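Local coordinates for protein oligopeptide ABC transporter OppAIV (Borrelia burgdorferi B31, PDB 4GL8) that probably binds oligopeptides for uptake by an ABC transporter and here carries a bound peptide, at residues Asn413-Gly418 / Ile423-Ser428; Ser439-Glu444 / Ala492-Ile497; Ile48-Gly53 / Glu406-Tyr411. One frame throughout, in Å; residues are numbered along the deposited sequence.

Interaction 1 (Asn413-Gly418 / Ile423-Ser428)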
loop_
_atom_site.group_PDB
_atom_site.type_symbol
_atom_site.label_atom_id
_atom_site.label_comp_id
_atom_site.label_asym_id
_atom_site.label_seq_id
_atom_site.Cartn_x
_atom_site.Cartn_y
_atom_site.Cartn_z
ATOM N N ASN A 413 -6.663 -11.266 -4.727
ATOM C CA ASN A 413 -6.712 -12.012 -5.983
ATOM C C ASN A 413 -7.804 -11.463 -6.887
ATOM O O ASN A 413 -7.609 -11.367 -8.067
ATOM C CB ASN A 413 -6.952 -13.494 -5.719
ATOM C CG ASN A 413 -7.182 -14.268 -6.987
ATOM O OD1 ASN A 413 -6.235 -14.754 -7.579
ATOM N ND2 ASN A 413 -8.435 -14.338 -7.449
ATOM N N SER A 414 -8.934 -11.057 -6.312
ATOM C CA SER A 414 -10.029 -10.517 -7.106
ATOM C C SER A 414 -9.648 -9.177 -7.767
ATOM O O SER A 414 -9.945 -8.947 -8.941
ATOM C CB SER A 414 -11.311 -10.349 -6.265
ATOM O OG SER A 414 -11.838 -11.593 -5.853
ATOM N N ARG A 415 -9.006 -8.296 -7.005
ATOM C CA ARG A 415 -8.617 -6.996 -7.531
ATOM C C ARG A 415 -7.605 -7.146 -8.681
ATOM O O ARG A 415 -7.789 -6.592 -9.775
ATOM C CB ARG A 415 -8.069 -6.110 -6.400
ATOM C CG ARG A 415 -9.161 -5.285 -5.749
ATOM C CD ARG A 415 -8.652 -4.284 -4.734
ATOM N NE ARG A 415 -7.822 -3.216 -5.296
ATOM C CZ ARG A 415 -7.324 -2.227 -4.568
ATOM N NH1 ARG A 415 -7.598 -2.173 -3.275
ATOM N NH2 ARG A 415 -6.573 -1.284 -5.121
ATOM N N VAL A 416 -6.576 -7.944 -8.418
ATOM C CA VAL A 416 -5.494 -8.168 -9.350
ATOM C C VAL A 416 -5.935 -8.853 -10.650
ATOM O O VAL A 416 -5.424 -8.531 -11.691
ATOM C CB VAL A 416 -4.368 -8.955 -8.654
ATOM C CG1 VAL A 416 -3.414 -9.595 -9.648
ATOM C CG2 VAL A 416 -3.633 -8.030 -7.705
ATOM N N ASN A 417 -6.895 -9.764 -10.584
ATOM C CA ASN A 417 -7.291 -10.559 -11.762
ATOM C C ASN A 417 -8.571 -10.033 -12.402
ATOM O O ASN A 417 -9.020 -10.551 -13.389
ATOM C CB ASN A 417 -7.470 -12.035 -11.361
ATOM C CG ASN A 417 -6.170 -12.667 -10.920
ATOM O OD1 ASN A 417 -6.025 -13.179 -9.798
ATOM N ND2 ASN A 417 -5.201 -12.591 -11.782
ATOM N N GLY A 418 -9.145 -8.986 -11.827
ATOM C CA GLY A 418 -10.329 -8.364 -12.404
ATOM C C GLY A 418 -11.602 -9.139 -12.124
ATOM O O GLY A 418 -12.597 -8.968 -12.829
ATOM N N ILE A 423 -15.806 -3.177 -6.754
ATOM C CA ILE A 423 -15.082 -3.668 -5.596
ATOM C C ILE A 423 -14.517 -2.517 -4.783
ATOM O O ILE A 423 -13.851 -1.612 -5.328
ATOM C CB ILE A 423 -13.971 -4.650 -6.025
ATOM C CG1 ILE A 423 -13.408 -5.415 -4.838
ATOM C CG2 ILE A 423 -12.844 -3.934 -6.790
ATOM C CD1 ILE A 423 -12.652 -6.656 -5.263
ATOM N N ARG A 424 -14.796 -2.544 -3.469
ATOM C CA ARG A 424 -14.157 -1.610 -2.557
ATOM C C ARG A 424 -12.661 -1.660 -2.746
ATOM O O ARG A 424 -12.069 -2.723 -2.837
ATOM C CB ARG A 424 -14.517 -1.910 -1.093
ATOM C CG ARG A 424 -13.739 -1.068 -0.108
ATOM C CD ARG A 424 -12.518 -1.762 0.451
ATOM N NE ARG A 424 -11.479 -0.785 0.701
ATOM C CZ ARG A 424 -10.293 -1.054 1.250
ATOM N NH1 ARG A 424 -9.957 -2.292 1.629
ATOM N NH2 ARG A 424 -9.423 -0.064 1.399
ATOM N N SER A 425 -12.039 -0.502 -2.772
ATOM C CA SER A 425 -10.659 -0.444 -3.200
ATOM C C SER A 425 -9.971 0.709 -2.485
ATOM O O SER A 425 -10.401 1.115 -1.416
ATOM C CB SER A 425 -10.666 -0.328 -4.739
ATOM O OG SER A 425 -9.391 -0.412 -5.292
ATOM N N GLY A 426 -8.944 1.285 -3.093
ATOM C CA GLY A 426 -8.118 2.267 -2.422
ATOM C C GLY A 426 -6.665 1.838 -2.443
ATOM O O GLY A 426 -6.342 0.710 -2.837
ATOM N N TRP A 427 -5.804 2.741 -1.978
ATOM C CA TRP A 427 -4.399 2.612 -2.202
ATOM C C TRP A 427 -3.692 3.329 -1.107
ATOM O O TRP A 427 -4.062 4.417 -0.740
ATOM C CB TRP A 427 -4.029 3.243 -3.532
ATOM C CG TRP A 427 -2.658 2.945 -4.015
ATOM C CD1 TRP A 427 -1.626 3.838 -4.165
ATOM C CD2 TRP A 427 -2.155 1.676 -4.449
ATOM N NE1 TRP A 427 -0.517 3.202 -4.656
ATOM C CE2 TRP A 427 -0.821 1.873 -4.853
ATOM C CE3 TRP A 427 -2.716 0.402 -4.558
ATOM C CZ2 TRP A 427 -0.028 0.833 -5.363
ATOM C CZ3 TRP A 427 -1.927 -0.643 -5.042
ATOM C CH2 TRP A 427 -0.603 -0.421 -5.439
ATOM N N SER A 428 -2.680 2.684 -0.584
ATOM C CA SER A 428 -1.790 3.301 0.351
ATOM C C SER A 428 -0.502 3.601 -0.408
ATOM O O SER A 428 0.069 2.710 -1.058
ATOM C CB SER A 428 -1.581 2.366 1.555
ATOM O OG SER A 428 -0.238 2.368 1.957
#
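The carbonyl oxygen of Gly426 takes two hydrogen bonds from the guanidinium group of Arg415. NH2 of Arg415 reaches Gly426 O at 3.0 Å, and NH1 of Arg415 reaches the same Gly426 O at 3.2 Å. The grip is end-on, and Gly426 O lies close to the guanidinium plane. NH1 comes in the carbonyl plane, on a lone pair. NH2 is tilted 28° from that plane. Both bonds are bent, because two nitrogens of one rigid group converge on a single oxygen.

The Arg415 chain leaves helix 413-417 and bends at its third torsion (chi3 66°). The bend lies between CG, which packs on Ile423, and the guanidinium, which reaches the strand. Arg415 CG meets Ile423 CD1 at 3.8 Å, and the two side chains cross obliquely. The same Ile423 CD1 touches Ser414 CB at 4.1 Å. Ser425 covers one face of the guanidinium, with its CB 3.8 Å above the plane. The Ser425 hydroxyl is hydrogen-bonded to Ser292 of the adjacent strand 287-293.

Arg415 has further partners. NH2 also bonds to Phe448 O, and NH1 to the Tyr411 hydroxyl. The arginine also packs on a modified side chain of the bound peptide, while Arg424 NH1 bonds to the peptide backbone.

The helix axis runs nearly at a right angle to the strand, at 83°. Gly418, with positive phi, follows the helix in a Schellman motif, and the chain goes on to strand 422-428. This is a buried helix-on-strand contact at the peptide-binding site of a family 5 solute-binding protein.

Interaction 2 (Ser439-Glu444 / Ala492-Ile497); sequences SIFQTE and AVFLNI
Phe441 points its side chain from the loop 439-444 toward strand 492-497, and the far end of its ring makes the contact. CB starts the side chain in the direction of the strand. With CG opposite the carbonyl carbon (chi1 -68°), the ring extends toward Ala492 and Phe494. The outer atoms then meet the strand. On one side of the ring, CE1 lies 4.2 Å from Ala492 CB. On the other, CE2 comes 3.8 Å from Phe494 CE1. The tip atom CZ touches both residues. It is 3.4 Å from Phe494 CZ, the closest approach of the two segments, and 4.2 Å from Ala492 CB.

The two phenyl rings reach out to each other, one from each segment. Their centroids are 5.4 Å apart and their planes stand at 56°, so the pair is oblique. Phe441 meets the Phe494 ring at its edge. Ala492 CB lies at the edge of the Phe441 ring, but over one face of the Phe494 ring, toward its rim. The methyl thus touches both aromatics. The contact is apolar and buried.

The cluster continues into its surroundings. Phe494 also meets the ring of Phe290 on strand 287-293, which pairs antiparallel with strand 492-504. Phe441 packs on Pro491, next to Ala492 in the chain, and on Tyr458 of helix 456-466. The loop after helix 435-438 is thereby joined to strand 492-504 and to that helix.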
loop_
_atom_site.group_PDB
_atom_site.type_symbol
_atom_site.label_atom_id
_atom_site.label_comp_id
_atom_site.label_asym_id
_atom_site.label_seq_id
_atom_site.Cartn_x
_atom_site.Cartn_y
_atom_site.Cartn_z
ATOM N N SER A 439 0.010 6.406 -10.872
ATOM C CA SER A 439 0.537 5.246 -11.552
ATOM C C SER A 439 -0.420 4.043 -11.687
ATOM O O SER A 439 -0.306 3.284 -12.645
ATOM C CB SER A 439 1.774 4.763 -10.800
ATOM O OG SER A 439 2.490 3.945 -11.677
ATOM N N ILE A 440 -1.318 3.836 -10.711
ATOM C CA ILE A 440 -2.206 2.672 -10.733
ATOM C C ILE A 440 -3.289 2.756 -11.784
ATOM O O ILE A 440 -3.882 1.752 -12.156
ATOM C CB ILE A 440 -2.795 2.340 -9.351
ATOM C CG1 ILE A 440 -3.720 3.465 -8.864
ATOM C CG2 ILE A 440 -1.632 2.100 -8.393
ATOM C CD1 ILE A 440 -4.506 3.147 -7.611
ATOM N N PHE A 441 -3.508 3.950 -12.300
ATOM C CA PHE A 441 -4.410 4.153 -13.437
ATOM C C PHE A 441 -3.713 4.158 -14.817
ATOM O O PHE A 441 -4.402 4.292 -15.836
ATOM C CB PHE A 441 -5.238 5.433 -13.197
ATOM C CG PHE A 441 -6.217 5.299 -12.046
ATOM C CD1 PHE A 441 -7.467 4.767 -12.245
ATOM C CD2 PHE A 441 -5.868 5.683 -10.780
ATOM C CE1 PHE A 441 -8.359 4.642 -11.206
ATOM C CE2 PHE A 441 -6.745 5.549 -9.732
ATOM C CZ PHE A 441 -7.988 5.002 -9.947
ATOM N N GLN A 442 -2.384 3.986 -14.872
ATOM C CA GLN A 442 -1.730 3.752 -16.163
ATOM C C GLN A 442 -2.191 2.410 -16.686
ATOM O O GLN A 442 -2.317 1.470 -15.920
ATOM C CB GLN A 442 -0.208 3.661 -16.078
ATOM C CG GLN A 442 0.521 4.912 -15.699
ATOM C CD GLN A 442 2.026 4.685 -15.459
ATOM O OE1 GLN A 442 2.590 5.147 -14.464
ATOM N NE2 GLN A 442 2.661 3.951 -16.350
ATOM N N THR A 443 -2.386 2.310 -17.991
ATOM C CA THR A 443 -2.969 1.117 -18.625
ATOM C C THR A 443 -2.408 -0.177 -18.074
ATOM O O THR A 443 -3.144 -1.094 -17.753
ATOM C CB THR A 443 -2.757 1.166 -20.168
ATOM O OG1 THR A 443 -3.486 2.288 -20.694
ATOM C CG2 THR A 443 -3.241 -0.150 -20.861
ATOM N N GLU A 444 -1.094 -0.243 -17.947
ATOM C CA GLU A 444 -0.428 -1.501 -17.589
ATOM C C GLU A 444 -0.564 -1.884 -16.124
ATOM O O GLU A 444 -0.222 -3.002 -15.782
ATOM C CB GLU A 444 1.063 -1.479 -17.990
ATOM C CG GLU A 444 1.847 -0.251 -17.511
ATOM C CD GLU A 444 1.586 1.021 -18.336
ATOM O OE1 GLU A 444 0.893 0.953 -19.380
ATOM O OE2 GLU A 444 2.073 2.106 -17.949
ATOM N N ALA A 492 -12.943 5.292 -11.420
ATOM C CA ALA A 492 -13.331 4.859 -10.112
ATOM C C ALA A 492 -14.208 5.930 -9.448
ATOM O O ALA A 492 -14.260 7.087 -9.864
ATOM C CB ALA A 492 -12.080 4.585 -9.285
ATOM N N VAL A 493 -14.914 5.499 -8.422
ATOM C CA VAL A 493 -15.632 6.375 -7.523
ATOM C C VAL A 493 -14.678 6.710 -6.388
ATOM O O VAL A 493 -14.462 5.916 -5.497
ATOM C CB VAL A 493 -16.896 5.684 -7.015
ATOM C CG1 VAL A 493 -17.654 6.577 -6.057
ATOM C CG2 VAL A 493 -17.759 5.289 -8.203
ATOM N N PHE A 494 -14.049 7.872 -6.472
ATOM C CA PHE A 494 -13.112 8.320 -5.457
ATOM C C PHE A 494 -13.897 8.911 -4.291
ATOM O O PHE A 494 -14.787 9.755 -4.485
ATOM C CB PHE A 494 -12.154 9.359 -6.043
ATOM C CG PHE A 494 -11.311 8.826 -7.163
ATOM C CD1 PHE A 494 -10.195 8.072 -6.896
ATOM C CD2 PHE A 494 -11.647 9.068 -8.484
ATOM C CE1 PHE A 494 -9.417 7.574 -7.937
ATOM C CE2 PHE A 494 -10.874 8.591 -9.527
ATOM C CZ PHE A 494 -9.768 7.823 -9.260
ATOM N N LEU A 495 -13.536 8.494 -3.089
ATOM C CA LEU A 495 -14.337 8.770 -1.911
ATOM C C LEU A 495 -13.689 9.662 -0.855
ATOM O O LEU A 495 -14.281 10.644 -0.422
ATOM C CB LEU A 495 -14.745 7.445 -1.256
ATOM C CG LEU A 495 -15.730 6.594 -2.068
ATOM C CD1 LEU A 495 -15.876 5.218 -1.460
ATOM C CD2 LEU A 495 -17.077 7.257 -2.137
ATOM N N ASN A 496 -12.508 9.300 -0.381
ATOM C CA ASN A 496 -11.867 10.142 0.615
ATOM C C ASN A 496 -10.392 9.860 0.741
ATOM O O ASN A 496 -9.871 8.902 0.156
ATOM C CB ASN A 496 -12.543 10.003 1.980
ATOM C CG ASN A 496 -12.598 8.571 2.450
ATOM O OD1 ASN A 496 -11.574 7.967 2.755
ATOM N ND2 ASN A 496 -13.808 8.013 2.502
ATOM N N ILE A 497 -9.729 10.757 1.457
ATOM C CA ILE A 497 -8.363 10.582 1.868
ATOM C C ILE A 497 -8.451 10.070 3.286
ATOM O O ILE A 497 -9.009 10.734 4.166
ATOM C CB ILE A 497 -7.591 11.907 1.896
ATOM C CG1 ILE A 497 -7.732 12.663 0.562
ATOM C CG2 ILE A 497 -6.148 11.637 2.322
ATOM C CD1 ILE A 497 -7.173 11.949 -0.667
#

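Interaction 3 (Ile48-Gly53 / Glu406-Tyr411)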
loop_
_atom_site.group_PDB
_atom_site.type_symbol
_atom_site.label_atom_id
_atom_site.label_comp_id
_atom_site.label_asym_id
_atom_site.label_seq_id
_atom_site.Cartn_x
_atom_site.Cartn_y
_atom_site.Cartn_z
ATOM N N ILE A 48 4.669 -9.353 -2.109
ATOM C CA ILE A 48 3.654 -8.627 -1.312
ATOM C C ILE A 48 3.185 -7.397 -2.050
ATOM O O ILE A 48 4.010 -6.622 -2.510
ATOM C CB ILE A 48 4.233 -8.177 0.055
ATOM C CG1 ILE A 48 4.370 -9.370 0.986
ATOM C CG2 ILE A 48 3.336 -7.150 0.730
ATOM C CD1 ILE A 48 5.405 -9.152 2.058
ATOM N N ASN A 49 1.876 -7.191 -2.126
ATOM C CA ASN A 49 1.340 -5.974 -2.724
ATOM C C ASN A 49 0.319 -5.297 -1.845
ATOM O O ASN A 49 -0.467 -4.486 -2.327
ATOM C CB ASN A 49 0.731 -6.265 -4.092
ATOM C CG ASN A 49 -0.352 -7.334 -4.037
ATOM O OD1 ASN A 49 -0.943 -7.608 -2.973
ATOM N ND2 ASN A 49 -0.600 -7.974 -5.194
ATOM N N ASP A 50 0.377 -5.593 -0.554
ATOM C CA ASP A 50 -0.712 -5.285 0.392
ATOM C C ASP A 50 -0.133 -4.788 1.708
ATOM O O ASP A 50 0.997 -5.134 2.033
ATOM C CB ASP A 50 -1.575 -6.522 0.616
ATOM C CG ASP A 50 -0.930 -7.506 1.531
ATOM O OD1 ASP A 50 -0.123 -8.326 1.054
ATOM O OD2 ASP A 50 -1.239 -7.463 2.729
ATOM N N THR A 51 -0.877 -3.950 2.429
ATOM C CA THR A 51 -0.344 -3.308 3.645
ATOM C C THR A 51 -0.153 -4.240 4.854
ATOM O O THR A 51 0.615 -3.905 5.760
ATOM C CB THR A 51 -1.225 -2.124 4.139
ATOM O OG1 THR A 51 -2.567 -2.575 4.294
ATOM C CG2 THR A 51 -1.210 -1.017 3.128
ATOM N N VAL A 52 -0.830 -5.383 4.877
ATOM C CA VAL A 52 -0.655 -6.309 5.973
ATOM C C VAL A 52 0.673 -7.052 5.851
ATOM O O VAL A 52 1.509 -7.030 6.763
ATOM C CB VAL A 52 -1.825 -7.293 6.088
ATOM C CG1 VAL A 52 -1.622 -8.165 7.315
ATOM C CG2 VAL A 52 -3.121 -6.518 6.211
ATOM N N GLY A 53 0.888 -7.686 4.722
ATOM C CA GLY A 53 2.193 -8.266 4.456
ATOM C C GLY A 53 3.322 -7.247 4.609
ATOM O O GLY A 53 4.371 -7.556 5.181
ATOM N N GLU A 406 -15.054 -10.990 0.898
ATOM C CA GLU A 406 -14.007 -11.975 0.653
ATOM C C GLU A 406 -12.899 -11.841 1.693
ATOM O O GLU A 406 -12.573 -10.747 2.140
ATOM C CB GLU A 406 -13.434 -11.798 -0.767
ATOM C CG GLU A 406 -14.382 -12.203 -1.889
ATOM C CD GLU A 406 -13.785 -12.070 -3.282
ATOM O OE1 GLU A 406 -12.832 -11.287 -3.523
ATOM O OE2 GLU A 406 -14.282 -12.772 -4.180
ATOM N N GLU A 407 -12.341 -12.972 2.082
ATOM C CA GLU A 407 -11.176 -13.001 2.931
ATOM C C GLU A 407 -10.028 -12.299 2.180
ATOM O O GLU A 407 -9.965 -12.338 0.950
ATOM C CB GLU A 407 -10.797 -14.453 3.268
ATOM C CG GLU A 407 -9.768 -14.624 4.392
ATOM C CD GLU A 407 -8.301 -14.512 3.952
ATOM O OE1 GLU A 407 -7.954 -14.831 2.780
ATOM O OE2 GLU A 407 -7.460 -14.097 4.791
ATOM N N TRP A 408 -9.133 -11.699 2.950
ATOM C CA TRP A 408 -8.099 -10.815 2.476
ATOM C C TRP A 408 -7.346 -11.342 1.252
ATOM O O TRP A 408 -7.240 -10.622 0.276
ATOM C CB TRP A 408 -7.130 -10.504 3.620
ATOM C CG TRP A 408 -6.042 -9.406 3.306
ATOM C CD1 TRP A 408 -4.698 -9.552 3.399
ATOM C CD2 TRP A 408 -6.265 -8.035 2.938
ATOM N NE1 TRP A 408 -4.066 -8.388 3.094
ATOM C CE2 TRP A 408 -4.998 -7.432 2.804
ATOM C CE3 TRP A 408 -7.413 -7.271 2.674
ATOM C CZ2 TRP A 408 -4.832 -6.095 2.426
ATOM C CZ3 TRP A 408 -7.265 -5.974 2.299
ATOM C CH2 TRP A 408 -5.963 -5.378 2.184
ATOM N N SER A 409 -6.861 -12.581 1.280
ATOM C CA SER A 409 -6.141 -13.157 0.124
ATOM C C SER A 409 -6.989 -13.269 -1.104
ATOM O O SER A 409 -6.516 -13.011 -2.196
ATOM C CB SER A 409 -5.567 -14.548 0.438
ATOM O OG SER A 409 -4.428 -14.421 1.280
ATOM N N THR A 410 -8.221 -13.705 -0.940
ATOM C CA THR A 410 -9.142 -13.823 -2.061
ATOM C C THR A 410 -9.471 -12.431 -2.595
ATOM O O THR A 410 -9.571 -12.238 -3.784
ATOM C CB THR A 410 -10.425 -14.572 -1.632
ATOM O OG1 THR A 410 -10.080 -15.902 -1.203
ATOM C CG2 THR A 410 -11.484 -14.676 -2.804
ATOM N N TYR A 411 -9.670 -11.470 -1.701
ATOM C CA TYR A 411 -9.960 -10.088 -2.101
ATOM C C TYR A 411 -8.855 -9.484 -2.974
ATOM O O TYR A 411 -9.142 -8.853 -3.986
ATOM C CB TYR A 411 -10.181 -9.222 -0.863
ATOM C CG TYR A 411 -10.086 -7.734 -1.125
ATOM C CD1 TYR A 411 -11.165 -7.031 -1.630
ATOM C CD2 TYR A 411 -8.934 -7.035 -0.841
ATOM C CE1 TYR A 411 -11.094 -5.674 -1.848
ATOM C CE2 TYR A 411 -8.844 -5.671 -1.055
ATOM C CZ TYR A 411 -9.920 -4.994 -1.564
ATOM O OH TYR A 411 -9.825 -3.629 -1.773
#
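Trp408 presents the edge of its indole to Asp50, with NE1 leading. NE1 donates to Asp50 OD2 at 3.0 Å, and the bond is fairly straight, at 162°. The oxygen lies almost in the ring plane. The carboxylate is turned 72° from that plane, and the indole N-H meets OD2 from above the carboxylate. The indole reaches this place because its CG is anti to the backbone N of Trp408 (chi1 -173°). Asp50 CB also rests against the benzo part of the indole, 3.8 Å from Trp408 CZ2.

Asp50 is the N-cap of helix 51-57. Its OD2 accepts from Gly53 N at 2.9 Å, and more weakly from Val52 N. Gly53 N and Trp408 NE1 approach OD2 from opposite faces of the carboxylate. One oxygen thus caps one helix and holds the first residue of another, helix 408-417. The nearby helix N-terminus and these donors would be expected to stabilise a negative charge on Asp50.

Val52 runs alongside the indole, the two side chains pointing opposite ways. CG2 of Val52 lies 3.8 Å from Trp408 NE1 and 4.0 Å from Trp408 CE2, oblique to the ring. Glu407 caps the second helix, its OE1 accepting from Ser409 N at 2.9 Å. The bound peptide lies beside both segments. Asn49 and Thr51 make backbone hydrogen bonds to it, and Trp408 packs on its backbone.

Along the chain, segment 48-53 comes far ahead of the others. Interaction 3 closes at 406-411, interaction 1 follows directly, and interaction 2 comes last. Interactions 1 and 3 share helix 408-417, and their centres are about 9 Å apart. They are probably tied by hydrogen bonds from Ser414 to Glu406 and from Tyr411 to the carbonyl of Arg424. Interactions 1 and 2 have centres about 11 Å apart. They touch where Trp427 packs on Ile440, and strands 422-428 and 492-504 both pair with strand 287-293. Interactions 2 and 3 do not touch, their centres about 18 Å apart. Helix 408-417, with segments 48-53 and 423-428, thus lines the peptide site, while interaction 2 extends the packing toward helix 456-466.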